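Local atomic coordinates of putative peptidase (Chlamydophila abortus, PDB entry 3CE2), a protein that probably acts as a zinc-dependent metallopeptidase of the M3B (oligopeptidase F) family that breaks down small peptides. Residues T59-D64 against L69-T74; K326-Q331 against Y395-I400; T346-T351 against S562-L567. All coordinates share one frame; numbering follows the deposited sequence.

Interaction 1 (T59-D64 against L69-T74); sequences TQYQLD and LLSLLT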
loop_
_atom_site.group_PDB
_atom_site.type_symbol
_atom_site.label_atom_id
_atom_site.label_comp_id
_atom_site.label_asym_id
_atom_site.label_seq_id
_atom_site.Cartn_x
_atom_site.Cartn_y
_atom_site.Cartn_z
ATOM N N THR A 59 10.944 9.856 34.497
ATOM C CA THR A 59 11.825 10.181 35.604
ATOM C C THR A 59 13.059 9.258 35.678
ATOM O O THR A 59 14.094 9.653 36.205
ATOM C CB THR A 59 11.027 10.187 36.945
ATOM O OG1 THR A 59 10.768 8.839 37.368
ATOM C CG2 THR A 59 9.685 10.933 36.764
ATOM N N GLN A 60 12.961 8.044 35.138
ATOM C CA GLN A 60 14.074 7.088 35.206
ATOM C C GLN A 60 15.229 7.389 34.235
ATOM O O GLN A 60 16.236 6.659 34.197
ATOM C CB GLN A 60 13.568 5.670 34.932
ATOM C CG GLN A 60 12.518 5.202 35.889
ATOM C CD GLN A 60 13.040 5.158 37.297
ATOM O OE1 GLN A 60 12.694 6.008 38.119
ATOM N NE2 GLN A 60 13.896 4.178 37.584
ATOM N N TYR A 61 15.081 8.440 33.436
ATOM C CA TYR A 61 16.062 8.696 32.396
ATOM C C TYR A 61 16.589 10.119 32.395
ATOM O O TYR A 61 15.876 11.065 32.757
ATOM C CB TYR A 61 15.485 8.321 31.031
ATOM C CG TYR A 61 15.185 6.854 30.956
ATOM C CD1 TYR A 61 16.206 5.934 30.734
ATOM C CD2 TYR A 61 13.893 6.369 31.162
ATOM C CE1 TYR A 61 15.954 4.575 30.694
ATOM C CE2 TYR A 61 13.624 5.012 31.118
ATOM C CZ TYR A 61 14.661 4.117 30.880
ATOM O OH TYR A 61 14.423 2.754 30.824
ATOM N N GLN A 62 17.855 10.241 32.004
ATOM C CA GLN A 62 18.504 11.535 31.803
ATOM C C GLN A 62 18.847 11.642 30.330
ATOM O O GLN A 62 19.840 11.080 29.875
ATOM C CB GLN A 62 19.788 11.656 32.643
ATOM C CG GLN A 62 19.566 11.597 34.149
ATOM C CD GLN A 62 19.412 10.163 34.658
ATOM O OE1 GLN A 62 20.275 9.301 34.420
ATOM N NE2 GLN A 62 18.305 9.903 35.359
ATOM N N LEU A 63 18.029 12.367 29.586
ATOM C CA LEU A 63 18.177 12.392 28.145
ATOM C C LEU A 63 19.315 13.263 27.616
ATOM O O LEU A 63 19.543 13.320 26.403
ATOM C CB LEU A 63 16.871 12.806 27.501
ATOM C CG LEU A 63 15.808 11.741 27.742
ATOM C CD1 LEU A 63 14.441 12.274 27.352
ATOM C CD2 LEU A 63 16.134 10.425 27.034
ATOM N N ASP A 64 20.032 13.943 28.502
ATOM C CA ASP A 64 21.230 14.628 28.053
ATOM C C ASP A 64 22.436 13.683 28.128
ATOM O O ASP A 64 23.577 14.094 27.926
ATOM C CB ASP A 64 21.464 15.939 28.816
ATOM C CG ASP A 64 21.594 15.744 30.323
ATOM O OD1 ASP A 64 21.347 14.627 30.832
ATOM O OD2 ASP A 64 21.951 16.729 31.004
ATOM N N LEU A 69 19.950 7.130 27.310
ATOM C CA LEU A 69 19.121 7.000 26.131
ATOM C C LEU A 69 19.317 5.622 25.544
ATOM O O LEU A 69 18.364 4.948 25.193
ATOM C CB LEU A 69 19.498 8.080 25.146
ATOM C CG LEU A 69 18.829 8.216 23.801
ATOM C CD1 LEU A 69 17.329 8.195 23.944
ATOM C CD2 LEU A 69 19.300 9.557 23.206
ATOM N N LEU A 70 20.555 5.165 25.487
ATOM C CA LEU A 70 20.785 3.847 24.945
ATOM C C LEU A 70 20.034 2.839 25.794
ATOM O O LEU A 70 19.435 1.902 25.283
ATOM C CB LEU A 70 22.268 3.511 24.912
ATOM C CG LEU A 70 22.497 1.998 24.790
ATOM C CD1 LEU A 70 22.268 1.508 23.363
ATOM C CD2 LEU A 70 23.871 1.649 25.240
ATOM N N SER A 71 20.066 3.041 27.100
ATOM C CA SER A 71 19.341 2.172 28.011
ATOM C C SER A 71 17.821 2.169 27.737
ATOM O O SER A 71 17.199 1.106 27.669
ATOM C CB SER A 71 19.608 2.594 29.448
ATOM O OG SER A 71 18.959 1.705 30.331
ATOM N N LEU A 72 17.244 3.362 27.589
ATOM C CA LEU A 72 15.846 3.539 27.208
ATOM C C LEU A 72 15.451 2.754 25.947
ATOM O O LEU A 72 14.593 1.856 26.000
ATOM C CB LEU A 72 15.579 5.016 26.988
ATOM C CG LEU A 72 14.213 5.333 26.414
ATOM C CD1 LEU A 72 13.169 4.630 27.241
ATOM C CD2 LEU A 72 13.975 6.841 26.421
ATOM N N LEU A 73 16.084 3.096 24.825
ATOM C CA LEU A 73 15.854 2.416 23.558
ATOM C C LEU A 73 15.970 0.903 23.731
ATOM O O LEU A 73 15.108 0.153 23.300
ATOM C CB LEU A 73 16.880 2.871 22.520
ATOM C CG LEU A 73 16.937 4.354 22.191
ATOM C CD1 LEU A 73 17.939 4.594 21.086
ATOM C CD2 LEU A 73 15.565 4.886 21.779
ATOM N N THR A 74 17.054 0.467 24.351
ATOM C CA THR A 74 17.354 -0.936 24.518
ATOM C C THR A 74 16.178 -1.658 25.162
ATOM O O THR A 74 15.813 -2.781 24.792
ATOM C CB THR A 74 18.636 -1.078 25.397
ATOM O OG1 THR A 74 19.781 -0.863 24.565
ATOM C CG2 THR A 74 18.754 -2.451 26.054
#

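Interaction 2 (K326-Q331 against Y395-I400); sequences KKYTFQ and YDVSVI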
loop_
_atom_site.group_PDB
_atom_site.type_symbol
_atom_site.label_atom_id
_atom_site.label_comp_id
_atom_site.label_asym_id
_atom_site.label_seq_id
_atom_site.Cartn_x
_atom_site.Cartn_y
_atom_site.Cartn_z
ATOM N N LYS A 326 -8.507 -22.060 -16.554
ATOM C CA LYS A 326 -7.954 -23.263 -15.942
ATOM C C LYS A 326 -8.082 -23.281 -14.414
ATOM O O LYS A 326 -8.396 -22.277 -13.786
ATOM C CB LYS A 326 -6.491 -23.433 -16.369
ATOM C CG LYS A 326 -6.270 -23.220 -17.878
ATOM C CD LYS A 326 -4.848 -22.728 -18.245
ATOM C CE LYS A 326 -3.867 -23.885 -18.539
ATOM N NZ LYS A 326 -3.235 -24.506 -17.320
ATOM N N LYS A 327 -7.858 -24.446 -13.830
ATOM C CA LYS A 327 -7.888 -24.602 -12.391
ATOM C C LYS A 327 -6.591 -25.254 -11.917
ATOM O O LYS A 327 -6.094 -26.183 -12.550
ATOM C CB LYS A 327 -9.084 -25.450 -11.986
ATOM C CG LYS A 327 -10.413 -24.813 -12.342
ATOM C CD LYS A 327 -10.705 -23.570 -11.485
ATOM C CE LYS A 327 -11.970 -22.841 -11.956
ATOM N NZ LYS A 327 -12.629 -22.113 -10.835
ATOM N N TYR A 328 -6.044 -24.771 -10.807
ATOM C CA TYR A 328 -4.741 -25.222 -10.341
ATOM C C TYR A 328 -4.857 -25.816 -8.951
ATOM O O TYR A 328 -5.451 -25.202 -8.063
ATOM C CB TYR A 328 -3.771 -24.036 -10.290
ATOM C CG TYR A 328 -3.471 -23.402 -11.641
ATOM C CD1 TYR A 328 -2.348 -23.798 -12.374
ATOM C CD2 TYR A 328 -4.295 -22.409 -12.187
ATOM C CE1 TYR A 328 -2.051 -23.240 -13.611
ATOM C CE2 TYR A 328 -4.004 -21.844 -13.435
ATOM C CZ TYR A 328 -2.874 -22.271 -14.137
ATOM O OH TYR A 328 -2.537 -21.744 -15.370
ATOM N N THR A 329 -4.293 -27.000 -8.742
ATOM C CA THR A 329 -4.141 -27.483 -7.375
ATOM C C THR A 329 -3.129 -26.590 -6.663
ATOM O O THR A 329 -2.387 -25.846 -7.303
ATOM C CB THR A 329 -3.611 -28.939 -7.297
ATOM O OG1 THR A 329 -2.341 -29.026 -7.957
ATOM C CG2 THR A 329 -4.581 -29.908 -7.921
ATOM N N PHE A 330 -3.077 -26.667 -5.341
ATOM C CA PHE A 330 -2.064 -25.921 -4.653
ATOM C C PHE A 330 -0.713 -26.302 -5.253
ATOM O O PHE A 330 0.049 -25.441 -5.704
ATOM C CB PHE A 330 -2.090 -26.171 -3.151
ATOM C CG PHE A 330 -1.322 -25.138 -2.386
ATOM C CD1 PHE A 330 -1.882 -23.879 -2.149
ATOM C CD2 PHE A 330 -0.019 -25.389 -1.971
ATOM C CE1 PHE A 330 -1.179 -22.911 -1.480
ATOM C CE2 PHE A 330 0.691 -24.439 -1.297
ATOM C CZ PHE A 330 0.112 -23.186 -1.050
ATOM N N GLN A 331 -0.443 -27.604 -5.290
ATOM C CA GLN A 331 0.773 -28.120 -5.870
ATOM C C GLN A 331 1.050 -27.439 -7.180
ATOM O O GLN A 331 2.145 -26.917 -7.390
ATOM C CB GLN A 331 0.681 -29.626 -6.095
ATOM C CG GLN A 331 2.056 -30.286 -6.269
ATOM C CD GLN A 331 3.133 -29.626 -5.393
ATOM O OE1 GLN A 331 3.016 -29.574 -4.164
ATOM N NE2 GLN A 331 4.171 -29.097 -6.032
ATOM N N TYR A 395 -6.310 -15.999 -10.593
ATOM C CA TYR A 395 -6.275 -14.940 -9.593
ATOM C C TYR A 395 -5.628 -15.432 -8.294
ATOM O O TYR A 395 -4.768 -14.760 -7.742
ATOM C CB TYR A 395 -7.672 -14.395 -9.303
ATOM C CG TYR A 395 -7.670 -13.407 -8.161
ATOM C CD1 TYR A 395 -7.212 -12.084 -8.345
ATOM C CD2 TYR A 395 -8.097 -13.791 -6.886
ATOM C CE1 TYR A 395 -7.195 -11.154 -7.278
ATOM C CE2 TYR A 395 -8.079 -12.888 -5.810
ATOM C CZ TYR A 395 -7.629 -11.572 -6.007
ATOM O OH TYR A 395 -7.616 -10.696 -4.926
ATOM N N ASP A 396 -6.043 -16.606 -7.822
ATOM C CA ASP A 396 -5.423 -17.261 -6.662
ATOM C C ASP A 396 -3.904 -17.359 -6.779
ATOM O O ASP A 396 -3.166 -16.941 -5.881
ATOM C CB ASP A 396 -5.967 -18.680 -6.473
ATOM C CG ASP A 396 -7.312 -18.718 -5.770
ATOM O OD1 ASP A 396 -7.360 -18.440 -4.556
ATOM O OD2 ASP A 396 -8.316 -19.072 -6.430
ATOM N N VAL A 397 -3.441 -17.939 -7.880
ATOM C CA VAL A 397 -2.014 -18.119 -8.104
ATOM C C VAL A 397 -1.264 -16.799 -7.924
ATOM O O VAL A 397 -0.245 -16.748 -7.238
ATOM C CB VAL A 397 -1.737 -18.700 -9.495
ATOM C CG1 VAL A 397 -0.261 -18.968 -9.668
ATOM C CG2 VAL A 397 -2.524 -19.982 -9.681
ATOM N N SER A 398 -1.788 -15.723 -8.500
ATOM C CA SER A 398 -1.102 -14.444 -8.408
ATOM C C SER A 398 -1.131 -13.861 -6.977
ATOM O O SER A 398 -0.250 -13.085 -6.584
ATOM C CB SER A 398 -1.684 -13.449 -9.408
ATOM O OG SER A 398 -2.697 -12.716 -8.769
ATOM N N VAL A 399 -2.136 -14.243 -6.202
ATOM C CA VAL A 399 -2.207 -13.832 -4.808
ATOM C C VAL A 399 -1.067 -14.505 -4.019
ATOM O O VAL A 399 -0.432 -13.887 -3.158
ATOM C CB VAL A 399 -3.615 -14.127 -4.205
ATOM C CG1 VAL A 399 -3.597 -14.042 -2.700
ATOM C CG2 VAL A 399 -4.627 -13.144 -4.760
ATOM N N ILE A 400 -0.783 -15.765 -4.338
ATOM C CA ILE A 400 0.412 -16.407 -3.806
ATOM C C ILE A 400 1.666 -15.637 -4.231
ATOM O O ILE A 400 2.547 -15.395 -3.403
ATOM C CB ILE A 400 0.561 -17.825 -4.320
ATOM C CG1 ILE A 400 -0.548 -18.705 -3.797
ATOM C CG2 ILE A 400 1.899 -18.410 -3.914
ATOM C CD1 ILE A 400 -0.471 -20.091 -4.377
#

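Interaction 3 (T346-T351 against S562-L567); sequences TEYIDT and SYLNFL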
loop_
_atom_site.group_PDB
_atom_site.type_symbol
_atom_site.label_atom_id
_atom_site.label_comp_id
_atom_site.label_asym_id
_atom_site.label_seq_id
_atom_site.Cartn_x
_atom_site.Cartn_y
_atom_site.Cartn_z
ATOM N N THR A 346 17.759 -19.229 -8.167
ATOM C CA THR A 346 17.569 -20.502 -7.489
ATOM C C THR A 346 17.264 -20.314 -6.011
ATOM O O THR A 346 16.367 -20.956 -5.464
ATOM C CB THR A 346 18.836 -21.379 -7.634
ATOM O OG1 THR A 346 19.036 -21.658 -9.015
ATOM C CG2 THR A 346 18.687 -22.690 -6.903
ATOM N N GLU A 347 18.013 -19.433 -5.363
ATOM C CA GLU A 347 17.909 -19.320 -3.922
ATOM C C GLU A 347 16.586 -18.735 -3.474
ATOM O O GLU A 347 15.968 -19.275 -2.566
ATOM C CB GLU A 347 19.077 -18.521 -3.366
ATOM C CG GLU A 347 20.411 -19.010 -3.902
ATOM C CD GLU A 347 21.489 -18.974 -2.840
ATOM O OE1 GLU A 347 21.133 -18.861 -1.645
ATOM O OE2 GLU A 347 22.687 -19.059 -3.193
ATOM N N TYR A 348 16.155 -17.640 -4.111
ATOM C CA TYR A 348 14.847 -17.048 -3.835
ATOM C C TYR A 348 13.759 -18.086 -4.053
ATOM O O TYR A 348 12.929 -18.327 -3.188
ATOM C CB TYR A 348 14.583 -15.870 -4.762
ATOM C CG TYR A 348 13.317 -15.117 -4.455
ATOM C CD1 TYR A 348 13.365 -13.911 -3.778
ATOM C CD2 TYR A 348 12.073 -15.600 -4.851
ATOM C CE1 TYR A 348 12.215 -13.203 -3.488
ATOM C CE2 TYR A 348 10.901 -14.903 -4.561
ATOM C CZ TYR A 348 10.979 -13.697 -3.873
ATOM O OH TYR A 348 9.843 -12.963 -3.571
ATOM N N ILE A 349 13.793 -18.699 -5.225
ATOM C CA ILE A 349 12.780 -19.637 -5.662
ATOM C C ILE A 349 12.630 -20.835 -4.705
ATOM O O ILE A 349 11.522 -21.275 -4.418
ATOM C CB ILE A 349 13.075 -20.034 -7.148
ATOM C CG1 ILE A 349 11.907 -19.674 -8.033
ATOM C CG2 ILE A 349 13.613 -21.450 -7.316
ATOM C CD1 ILE A 349 11.865 -18.198 -8.296
ATOM N N ASP A 350 13.740 -21.329 -4.169
ATOM C CA ASP A 350 13.703 -22.480 -3.262
ATOM C C ASP A 350 13.191 -22.073 -1.905
ATOM O O ASP A 350 12.320 -22.721 -1.359
ATOM C CB ASP A 350 15.091 -23.134 -3.101
ATOM C CG ASP A 350 15.505 -23.947 -4.319
ATOM O OD1 ASP A 350 14.611 -24.450 -5.037
ATOM O OD2 ASP A 350 16.722 -24.079 -4.568
ATOM N N THR A 351 13.741 -21.005 -1.346
ATOM C CA THR A 351 13.250 -20.538 -0.057
ATOM C C THR A 351 11.727 -20.365 -0.052
ATOM O O THR A 351 11.056 -20.823 0.853
ATOM C CB THR A 351 13.957 -19.262 0.371
ATOM O OG1 THR A 351 15.340 -19.568 0.536
ATOM C CG2 THR A 351 13.434 -18.767 1.699
ATOM N N SER A 562 21.212 -6.521 -6.794
ATOM C CA SER A 562 20.696 -5.269 -6.303
ATOM C C SER A 562 19.277 -5.380 -5.736
ATOM O O SER A 562 18.981 -4.850 -4.650
ATOM C CB SER A 562 20.794 -4.221 -7.398
ATOM O OG SER A 562 22.105 -3.666 -7.391
ATOM N N TYR A 563 18.406 -6.085 -6.449
ATOM C CA TYR A 563 17.052 -6.229 -5.969
ATOM C C TYR A 563 17.121 -6.996 -4.661
ATOM O O TYR A 563 16.490 -6.614 -3.676
ATOM C CB TYR A 563 16.181 -6.949 -6.979
ATOM C CG TYR A 563 14.761 -7.172 -6.510
ATOM C CD1 TYR A 563 13.956 -6.111 -6.146
ATOM C CD2 TYR A 563 14.214 -8.444 -6.466
ATOM C CE1 TYR A 563 12.678 -6.309 -5.716
ATOM C CE2 TYR A 563 12.908 -8.645 -6.054
ATOM C CZ TYR A 563 12.155 -7.573 -5.686
ATOM O OH TYR A 563 10.864 -7.766 -5.265
ATOM N N LEU A 564 17.931 -8.053 -4.655
ATOM C CA LEU A 564 18.062 -8.896 -3.490
ATOM C C LEU A 564 18.578 -8.083 -2.321
ATOM O O LEU A 564 18.087 -8.246 -1.187
ATOM C CB LEU A 564 18.953 -10.097 -3.793
ATOM C CG LEU A 564 18.267 -11.436 -4.196
ATOM C CD1 LEU A 564 16.765 -11.359 -4.509
ATOM C CD2 LEU A 564 18.980 -12.138 -5.353
ATOM N N ASN A 565 19.531 -7.183 -2.592
ATOM C CA ASN A 565 20.089 -6.308 -1.542
ATOM C C ASN A 565 19.034 -5.341 -1.031
ATOM O O ASN A 565 18.978 -5.019 0.171
ATOM C CB ASN A 565 21.274 -5.502 -2.044
ATOM C CG ASN A 565 22.552 -6.319 -2.129
ATOM O OD1 ASN A 565 22.592 -7.492 -1.753
ATOM N ND2 ASN A 565 23.612 -5.692 -2.636
ATOM N N PHE A 566 18.182 -4.885 -1.942
ATOM C CA PHE A 566 17.074 -4.057 -1.537
ATOM C C PHE A 566 16.169 -4.831 -0.546
ATOM O O PHE A 566 15.769 -4.328 0.481
ATOM C CB PHE A 566 16.300 -3.619 -2.774
ATOM C CG PHE A 566 14.907 -3.211 -2.483
ATOM C CD1 PHE A 566 14.631 -1.947 -2.020
ATOM C CD2 PHE A 566 13.869 -4.094 -2.671
ATOM C CE1 PHE A 566 13.330 -1.564 -1.751
ATOM C CE2 PHE A 566 12.572 -3.721 -2.403
ATOM C CZ PHE A 566 12.299 -2.455 -1.938
ATOM N N LEU A 567 15.876 -6.079 -0.843
ATOM C CA LEU A 567 14.940 -6.812 -0.033
ATOM C C LEU A 567 15.512 -6.991 1.368
ATOM O O LEU A 567 14.768 -6.997 2.351
ATOM C CB LEU A 567 14.653 -8.164 -0.683
ATOM C CG LEU A 567 13.824 -8.111 -1.961
ATOM C CD1 LEU A 567 13.414 -9.489 -2.413
ATOM C CD2 LEU A 567 12.597 -7.296 -1.708
#

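Interaction 1 (T59-D64 against L69-T74)
Tyr-61 meets Leu-72 through a CH-pi contact: Leu-72 CB stands over one face of the Tyr-61 ring, 4.0 Å from its centroid and 22° off the normal, so it lies nearer the rim than the middle. The same ring reaches the helix backbone, with Tyr-61 CE1 3.6 Å from Leu-72 N. Leu-72 CG, trans to the backbone N (chi1 172°), carries CD1 across to the other rim of the ring, 3.9 Å from Tyr-61 CE2. Ser-71 OG borders the ring near its plane, 4.2 Å from Tyr-61 CE1. The phenol oxygen is held elsewhere, by the carbonyl of Ala-55.

Purely aliphatic packing follows at Leu-63. Its CD2 lies 4.0 Å from Leu-69 CD1 and 4.2 Å from Leu-72 CD2, touching two leucines one helical turn apart. The Leu-63 and Leu-69 side chains cross at about a right angle.

Polar bonds around the contact are made by neighbours: Ser-68 OG with Gln-62 N, and His-139 NE2 with Leu-63 O. With Leu-63 also on Ala-127 and Leu-69 on Leu-128, this is a loop folded back onto the first turns of helix 66-96, the helix it leads into, beside helices 124-129 and 133-141 and away from the annotated metal sites.

Interaction 2 (K326-Q331 against Y395-I400)
Tyr-328 and Val-397 mark the closest backbone approach, with their CA atoms 7.9 Å apart, a spacing that leaves the side chains to bridge the gap. Residues 326-329 run as an extended strand-like loop into helix 330-340, whereas 395-400 are an early turn and a half of helix 394-416. That second helix carries the HExxH motif of the zinc metallopeptidases, whose His-402 and His-406 bind zinc together with Glu-430. The contact thus packs the N-terminal turns of this helix, ahead of its HExxH residues, against the start of helix 330-340; the Ile-400 side chain lies about 12 Å from the bound zinc.

The incoming helix has its start well defined: Thr-329 is the N-cap residue, its hydroxyl capping a backbone N in the first turn, while Glu-332 OE1 accepts from Thr-329 N. Just before it, the backbone of Tyr-328 pairs with that of Gly-392, anchoring the loop beside the start of helix 394-416.

Two apolar contacts then cross. Val-397 CG2, the methyl anti to its own carbonyl carbon, approaches the Tyr-328 ring obliquely, 3.9 Å from Tyr-328 CD2 and 4.1 Å from Tyr-328 CG. The ring also rests on Leu-336 and Met-444. The first side-chain bond of Phe-330 leads away from helix 394-416, but CG lies anti to the backbone N (chi1 -164°), which brings the ring back to Ile-400. The ring also meets Tyr-390 edge-to-face and Lys-364 in a cation-pi contact, and Phe-330 CE1 comes to 4.1 Å from Ile-400 CD1.

Interaction 3 (T346-T351 against S562-L567)
Tyr-348 carries one side of this contact alone, meeting Leu-567 and Leu-564 from the facing helix. With CG anti to its backbone N (chi1 -174°), the ring slants past the facing helix and presents its CD1-CE1 side to the leucines. Leu-567 CD1 comes to the ring edge, near its plane, 4.0 Å from Tyr-348 CE1, and the two side chains cross at about a right angle. The second leucine adds a looser touch: Leu-564 CD1 lies 4.3 Å from Tyr-348 CD1, approaching the ring obliquely.

Leu-567 can serve two aromatic neighbours at once. Its CG stands trans to the carbonyl carbon (chi1 -71°), which aims one methyl at Tyr-348 while CG itself sits 4.1 Å above the plane of the Tyr-563 ring, displaced toward the rim. Leu-567 thus touches the edge of Tyr-348 across the contact and covers a face of Tyr-563, one turn earlier in its own helix.

The polar end of Tyr-348 is fixed by its hydroxyl's bond with Asn-436 ND2, which would limit how far the ring can shift. On the same helix Thr-351 OG1 donates to Glu-347 O over 3.2 Å, reaching that oxygen from the face opposite to Thr-351 N, so one carbonyl accepts two bonds.

Helix 394-416 lies beside both segments, Tyr-348 resting on Met-408 and Phe-412, and Leu-567 on Phe-412. The Tyr-348 side chain comes within about 8 Å of that of the zinc ligand His-406, so the contact is part of the helical packing around the HExxH zinc site of an M3 peptidase.

From the N terminus, interaction 1 comes first and closes a very short loop, with four residues between its segments, within the N-terminal helical part of the chain. It is in series with the other two and remote from them, its nearest atoms about 33 Å from interaction 2 and 22 Å from interaction 3. Those two cross: 326-331 opens interaction 2, 346-351 opens interaction 3, then 395-400 closes the former and 562-567 the latter. Their nearest atoms are about 8 Å apart, without touching. Consecutive helices 330-340 and 345-357 are thereby tied to the zinc-binding helix 394-416 and the late helix 559-567, respectively, all within the M3 family region.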